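Local coordinates for UL37 (Suid herpesvirus 1, PDB 4K70), which serves as an inner tegument protein, here its N-terminal half, and probably helps control the trafficking of viral particles in infected cells, at residues Trp84-Thr88 / Trp130-Asp135; Gln178-Arg182 / Pro390-Tyr394. One frame throughout, in Å; residues are numbered along the deposited sequence.

Contact 1: Trp84-Thr88 / Trp130-Asp135; sequences WDEGT and WCAAFD. With CA (calcium ion), chain E; NA (sodium ion), chain U.
Trp84 reaches out of the loop before helix 89-98 and lays its indole against Phe134 of helix 120-137, with Trp130, one turn earlier on that helix, meeting the far rim. Outward along the Trp84 side chain, CB points toward the helix, and CD2 is the first ring atom to come within range of the phenyl group. Next, CE3 comes to 3.3 Å from Phe134 CZ, and CZ3 sits over the middle of the phenyl ring, 3.6 Å from Phe134 CE1. The result is a face-to-face stack, centroids 4.2 Å apart, splayed by 28°. At the outer end CH2 is 3.6 Å from Trp130 CZ3, and CZ2 touches the same atom; here the indole planes stand at 48°, and it is the edge of Trp130 that is presented. Phe134 can lie under the indole because its CG is anti to the backbone N (chi1 174°). Both indole nitrogens hydrogen-bond to backbone carbonyls, Trp84 NE1 to Phe176 and Trp130 NE1 to Leu163, which helps fix how each ring is turned.

Beside this aromatic cluster, Thr88 packs its CG2 methyl 3.6 Å from Cys131 CB and against the phenyl group as well. Its OG1 lies 3.0 Å from Asp135 OD2, a probable hydrogen bond, although that proton has another acceptor nearby. A water accepts from Thr88 N (2.8 Å) and donates to Asp135 OD1, bridging backbone to carboxylate. Asp85 and Glu86 take no part in the packing on the helix: Asp85 OD2 joins Asp83 in binding calcium, and Glu86 OE1 binds sodium. The contact thus ties this metal-binding loop to helix 120-137, with Leu91 and Leu92 of helix 89-98 packed beside Cys131 and helix 175-188 touching Trp84 and Phe134.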
loop_
_atom_site.group_PDB
_atom_site.type_symbol
_atom_site.label_atom_id
_atom_site.label_comp_id
_atom_site.label_asym_id
_atom_site.label_seq_id
_atom_site.Cartn_x
_atom_site.Cartn_y
_atom_site.Cartn_z
ATOM N N TRP A 84 14.796 1.965 -1.884
ATOM C CA TRP A 84 14.430 0.617 -1.454
ATOM C C TRP A 84 14.566 -0.461 -2.513
ATOM O O TRP A 84 14.539 -1.651 -2.196
ATOM C CB TRP A 84 13.021 0.601 -0.813
ATOM C CG TRP A 84 13.072 1.033 0.606
ATOM C CD1 TRP A 84 12.572 2.191 1.139
ATOM C CD2 TRP A 84 13.698 0.333 1.681
ATOM N NE1 TRP A 84 12.822 2.233 2.491
ATOM C CE2 TRP A 84 13.523 1.104 2.847
ATOM C CE3 TRP A 84 14.383 -0.888 1.777
ATOM C CZ2 TRP A 84 14.009 0.701 4.097
ATOM C CZ3 TRP A 84 14.878 -1.286 3.018
ATOM C CH2 TRP A 84 14.685 -0.492 4.159
ATOM N N ASP A 85 14.732 -0.049 -3.768
ATOM C CA ASP A 85 15.079 -0.987 -4.832
ATOM C C ASP A 85 16.396 -1.711 -4.564
ATOM O O ASP A 85 16.633 -2.802 -5.086
ATOM C CB ASP A 85 15.125 -0.261 -6.188
ATOM C CG ASP A 85 13.769 0.293 -6.581
ATOM O OD1 ASP A 85 12.787 -0.475 -6.549
ATOM O OD2 ASP A 85 13.673 1.502 -6.883
ATOM N N GLU A 86 17.249 -1.106 -3.745
ATOM C CA GLU A 86 18.519 -1.717 -3.369
ATOM C C GLU A 86 18.425 -2.534 -2.072
ATOM O O GLU A 86 19.426 -3.043 -1.581
ATOM C CB GLU A 86 19.592 -0.628 -3.244
ATOM C CG GLU A 86 19.606 0.335 -4.445
ATOM C CD GLU A 86 20.484 1.547 -4.217
ATOM O OE1 GLU A 86 21.329 1.494 -3.303
ATOM O OE2 GLU A 86 20.326 2.556 -4.929
ATOM N N GLY A 87 17.225 -2.657 -1.510
ATOM C CA GLY A 87 17.051 -3.496 -0.331
ATOM C C GLY A 87 17.668 -2.963 0.948
ATOM O O GLY A 87 17.928 -1.764 1.071
ATOM N N THR A 88 17.906 -3.849 1.911
ATOM C CA THR A 88 18.397 -3.426 3.228
ATOM C C THR A 88 19.914 -3.186 3.319
ATOM O O THR A 88 20.377 -2.485 4.222
ATOM C CB THR A 88 17.999 -4.424 4.331
ATOM O OG1 THR A 88 18.470 -5.730 3.980
ATOM C CG2 THR A 88 16.470 -4.457 4.504
ATOM N N TRP A 130 14.404 -4.040 12.416
ATOM C CA TRP A 130 13.417 -3.558 11.463
ATOM C C TRP A 130 13.747 -4.033 10.036
ATOM O O TRP A 130 12.867 -4.531 9.322
ATOM C CB TRP A 130 13.301 -2.033 11.546
ATOM C CG TRP A 130 12.121 -1.467 10.805
ATOM C CD1 TRP A 130 10.896 -1.163 11.326
ATOM C CD2 TRP A 130 12.059 -1.131 9.408
ATOM N NE1 TRP A 130 10.082 -0.655 10.340
ATOM C CE2 TRP A 130 10.769 -0.632 9.158
ATOM C CE3 TRP A 130 12.973 -1.204 8.351
ATOM C CZ2 TRP A 130 10.362 -0.209 7.881
ATOM C CZ3 TRP A 130 12.568 -0.785 7.086
ATOM C CH2 TRP A 130 11.277 -0.291 6.865
ATOM N N CYS A 131 15.014 -3.909 9.627
ATOM C CA CYS A 131 15.441 -4.421 8.313
ATOM C C CYS A 131 15.222 -5.928 8.177
ATOM O O CYS A 131 14.869 -6.404 7.107
ATOM C CB CYS A 131 16.918 -4.081 8.008
ATOM S SG CYS A 131 17.222 -2.312 7.743
ATOM N N ALA A 132 15.432 -6.680 9.254
ATOM C CA ALA A 132 15.183 -8.115 9.208
ATOM C C ALA A 132 13.698 -8.372 8.964
ATOM O O ALA A 132 13.329 -9.265 8.195
ATOM C CB ALA A 132 15.641 -8.788 10.503
ATOM N N ALA A 133 12.849 -7.579 9.614
ATOM C CA ALA A 133 11.409 -7.679 9.410
ATOM C C ALA A 133 11.042 -7.284 7.980
ATOM O O ALA A 133 10.165 -7.893 7.354
ATOM C CB ALA A 133 10.669 -6.793 10.407
ATOM N N PHE A 134 11.694 -6.243 7.478
ATOM C CA PHE A 134 11.434 -5.785 6.117
ATOM C C PHE A 134 11.697 -6.946 5.169
ATOM O O PHE A 134 10.832 -7.308 4.378
ATOM C CB PHE A 134 12.307 -4.578 5.777
ATOM C CG PHE A 134 12.209 -4.127 4.346
ATOM C CD1 PHE A 134 13.052 -4.657 3.383
ATOM C CD2 PHE A 134 11.279 -3.163 3.968
ATOM C CE1 PHE A 134 12.967 -4.237 2.060
ATOM C CE2 PHE A 134 11.185 -2.738 2.655
ATOM C CZ PHE A 134 12.033 -3.274 1.699
ATOM N N ASP A 135 12.877 -7.546 5.281
ATOM C CA ASP A 135 13.240 -8.672 4.427
ATOM C C ASP A 135 12.246 -9.824 4.532
ATOM O O ASP A 135 11.873 -10.420 3.527
ATOM C CB ASP A 135 14.664 -9.164 4.726
ATOM C CG ASP A 135 15.738 -8.246 4.148
ATOM O OD1 ASP A 135 15.474 -7.569 3.127
ATOM O OD2 ASP A 135 16.847 -8.203 4.716
HETATM CA CA CA E . 15.482 3.075 -7.416
HETATM NA NA NA U . 21.793 3.264 -2.096
HETATM O O HOH W 1 17.059 -6.398 1.254
HETATM O O HOH W 2 20.101 4.410 -0.811
#

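Contact 2: Gln178-Arg182 / Pro390-Tyr394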
loop_
_atom_site.group_PDB
_atom_site.type_symbol
_atom_site.label_atom_id
_atom_site.label_comp_id
_atom_site.label_asym_id
_atom_site.label_seq_id
_atom_site.Cartn_x
_atom_site.Cartn_y
_atom_site.Cartn_z
ATOM N N GLN A 178 8.718 5.113 6.350
ATOM C CA GLN A 178 7.525 5.438 5.572
ATOM C C GLN A 178 7.723 5.120 4.083
ATOM O O GLN A 178 6.788 4.681 3.401
ATOM C CB GLN A 178 7.140 6.904 5.795
ATOM C CG GLN A 178 6.751 7.168 7.242
ATOM C CD GLN A 178 5.537 6.348 7.627
ATOM O OE1 GLN A 178 4.657 6.138 6.799
ATOM N NE2 GLN A 178 5.488 5.871 8.868
ATOM N N ASP A 179 8.946 5.326 3.588
ATOM C CA ASP A 179 9.283 4.917 2.229
ATOM C C ASP A 179 9.252 3.398 2.102
ATOM O O ASP A 179 8.808 2.871 1.085
ATOM C CB ASP A 179 10.671 5.437 1.811
ATOM C CG ASP A 179 10.692 6.946 1.584
ATOM O OD1 ASP A 179 9.606 7.539 1.398
ATOM O OD2 ASP A 179 11.796 7.538 1.603
ATOM N N GLY A 180 9.729 2.695 3.128
ATOM C CA GLY A 180 9.771 1.239 3.094
ATOM C C GLY A 180 8.373 0.634 3.111
ATOM O O GLY A 180 8.112 -0.384 2.465
ATOM N N LEU A 181 7.474 1.239 3.883
ATOM C CA LEU A 181 6.063 0.817 3.898
ATOM C C LEU A 181 5.416 0.941 2.512
ATOM O O LEU A 181 4.691 0.049 2.057
ATOM C CB LEU A 181 5.282 1.659 4.895
ATOM C CG LEU A 181 5.673 1.462 6.365
ATOM C CD1 LEU A 181 4.890 2.393 7.272
ATOM C CD2 LEU A 181 5.469 0.001 6.779
ATOM N N ARG A 182 5.669 2.062 1.852
ATOM C CA ARG A 182 5.224 2.251 0.465
ATOM C C ARG A 182 5.726 1.143 -0.456
ATOM O O ARG A 182 4.979 0.610 -1.285
ATOM C CB ARG A 182 5.690 3.606 -0.059
ATOM C CG ARG A 182 5.419 3.834 -1.557
ATOM C CD ARG A 182 5.965 5.189 -1.974
ATOM N NE ARG A 182 6.307 5.265 -3.392
ATOM C CZ ARG A 182 5.536 5.812 -4.329
ATOM N NH1 ARG A 182 4.354 6.326 -4.004
ATOM N NH2 ARG A 182 5.943 5.834 -5.597
ATOM N N PRO A 390 -0.048 0.723 6.491
ATOM C CA PRO A 390 -0.232 1.413 7.765
ATOM C C PRO A 390 0.545 2.717 7.889
ATOM O O PRO A 390 0.801 3.147 9.013
ATOM C CB PRO A 390 0.303 0.394 8.769
ATOM C CG PRO A 390 1.429 -0.272 8.021
ATOM C CD PRO A 390 0.975 -0.337 6.575
ATOM N N GLY A 391 0.901 3.344 6.776
ATOM C CA GLY A 391 1.730 4.534 6.833
ATOM C C GLY A 391 1.245 5.762 6.074
ATOM O O GLY A 391 0.106 5.834 5.607
ATOM N N LEU A 392 2.141 6.736 5.959
ATOM C CA LEU A 392 1.840 8.045 5.391
ATOM C C LEU A 392 1.480 7.988 3.911
ATOM O O LEU A 392 0.594 8.710 3.442
ATOM C CB LEU A 392 3.060 8.941 5.567
ATOM C CG LEU A 392 2.964 10.380 5.090
ATOM C CD1 LEU A 392 1.744 11.027 5.717
ATOM C CD2 LEU A 392 4.233 11.126 5.470
ATOM N N ASP A 393 2.190 7.148 3.171
ATOM C CA ASP A 393 1.949 6.981 1.738
ATOM C C ASP A 393 0.507 6.573 1.442
ATOM O O ASP A 393 -0.097 7.032 0.471
ATOM C CB ASP A 393 2.877 5.922 1.153
ATOM C CG ASP A 393 2.713 5.780 -0.344
ATOM O OD1 ASP A 393 3.154 6.696 -1.061
ATOM O OD2 ASP A 393 2.147 4.765 -0.807
ATOM N N TYR A 394 -0.032 5.682 2.260
ATOM C CA TYR A 394 -1.416 5.260 2.026
ATOM C C TYR A 394 -2.394 6.362 2.424
ATOM O O TYR A 394 -3.397 6.557 1.756
ATOM C CB TYR A 394 -1.761 3.940 2.703
ATOM C CG TYR A 394 -3.193 3.520 2.418
ATOM C CD1 TYR A 394 -3.628 3.322 1.112
ATOM C CD2 TYR A 394 -4.110 3.334 3.449
ATOM C CE1 TYR A 394 -4.933 2.941 0.828
ATOM C CE2 TYR A 394 -5.422 2.960 3.177
ATOM C CZ TYR A 394 -5.825 2.760 1.861
ATOM O OH TYR A 394 -7.117 2.382 1.577
HETATM O O HOH W 3 4.357 5.055 4.038
#
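Gln178 OE1 takes the backbone N-H of Leu392 in a short, nearly straight hydrogen bond, 2.7 Å from OE1 to N with 176° at the hydrogen, the donor tilted 32° from the amide's carbonyl plane. A water also donates to OE1, 3.0 Å away, and to the carbonyl of Gln178, while accepting from Asp393 N. Two amides in the first turn of helix 392-402, just after its N-cap residue Gly391, are therefore answered by helix 175-188, one directly and one through water. A bend in the glutamine chain (chi2 -62°) brings the amide there, and NE2, hydrogen-bonded to the carbonyl of Tyr172, helps set its rotation.

Leu181 fills in alongside, CD1 3.8 Å from Gly391 CA and CD2 against the proline ring of Pro390; Gly391 CA fits closely between Gln178 OE1 and Leu181 CD1. Toward solvent, Arg182 NH1 forms a salt bridge with Asp393 OD1 at 3.2 Å. Asp393 OD1 lies at the guanidinium edge, close to its plane, with the carboxylate turned almost perpendicular to it, and Arg182 CG and CD run along the carboxylate, CD 3.3 Å from OD1. Asp393 is modelled in two conformers, so this bridge is less certain. Outside this pairing, Arg480 and Trp481 of helix 464-481 pack on Gln178 and Leu392, and Val164 from a loop touches Leu181 and Pro390.

Helix 175-188 joins the two contacts. It supplies residues 178-182 to contact 2, and its Asp179 and Gly180 also pack against Trp84 of contact 1, while Phe134 approaches the Gly180 carbonyl. Contact 1 is the more buried: its chemistry is mainly aromatic, with polar groups at one margin and metal-binding carboxylates on the exposed side of the loop. Contact 2, nearer the centre of the chain, is only partly buried and more polar, running from a buried amide at a helix start to a salt bridge at the solvent-facing rim. Contact 1 joins parts some 40 residues apart; contact 2 spans some 200, tying together helices distant in the sequence of this helical half.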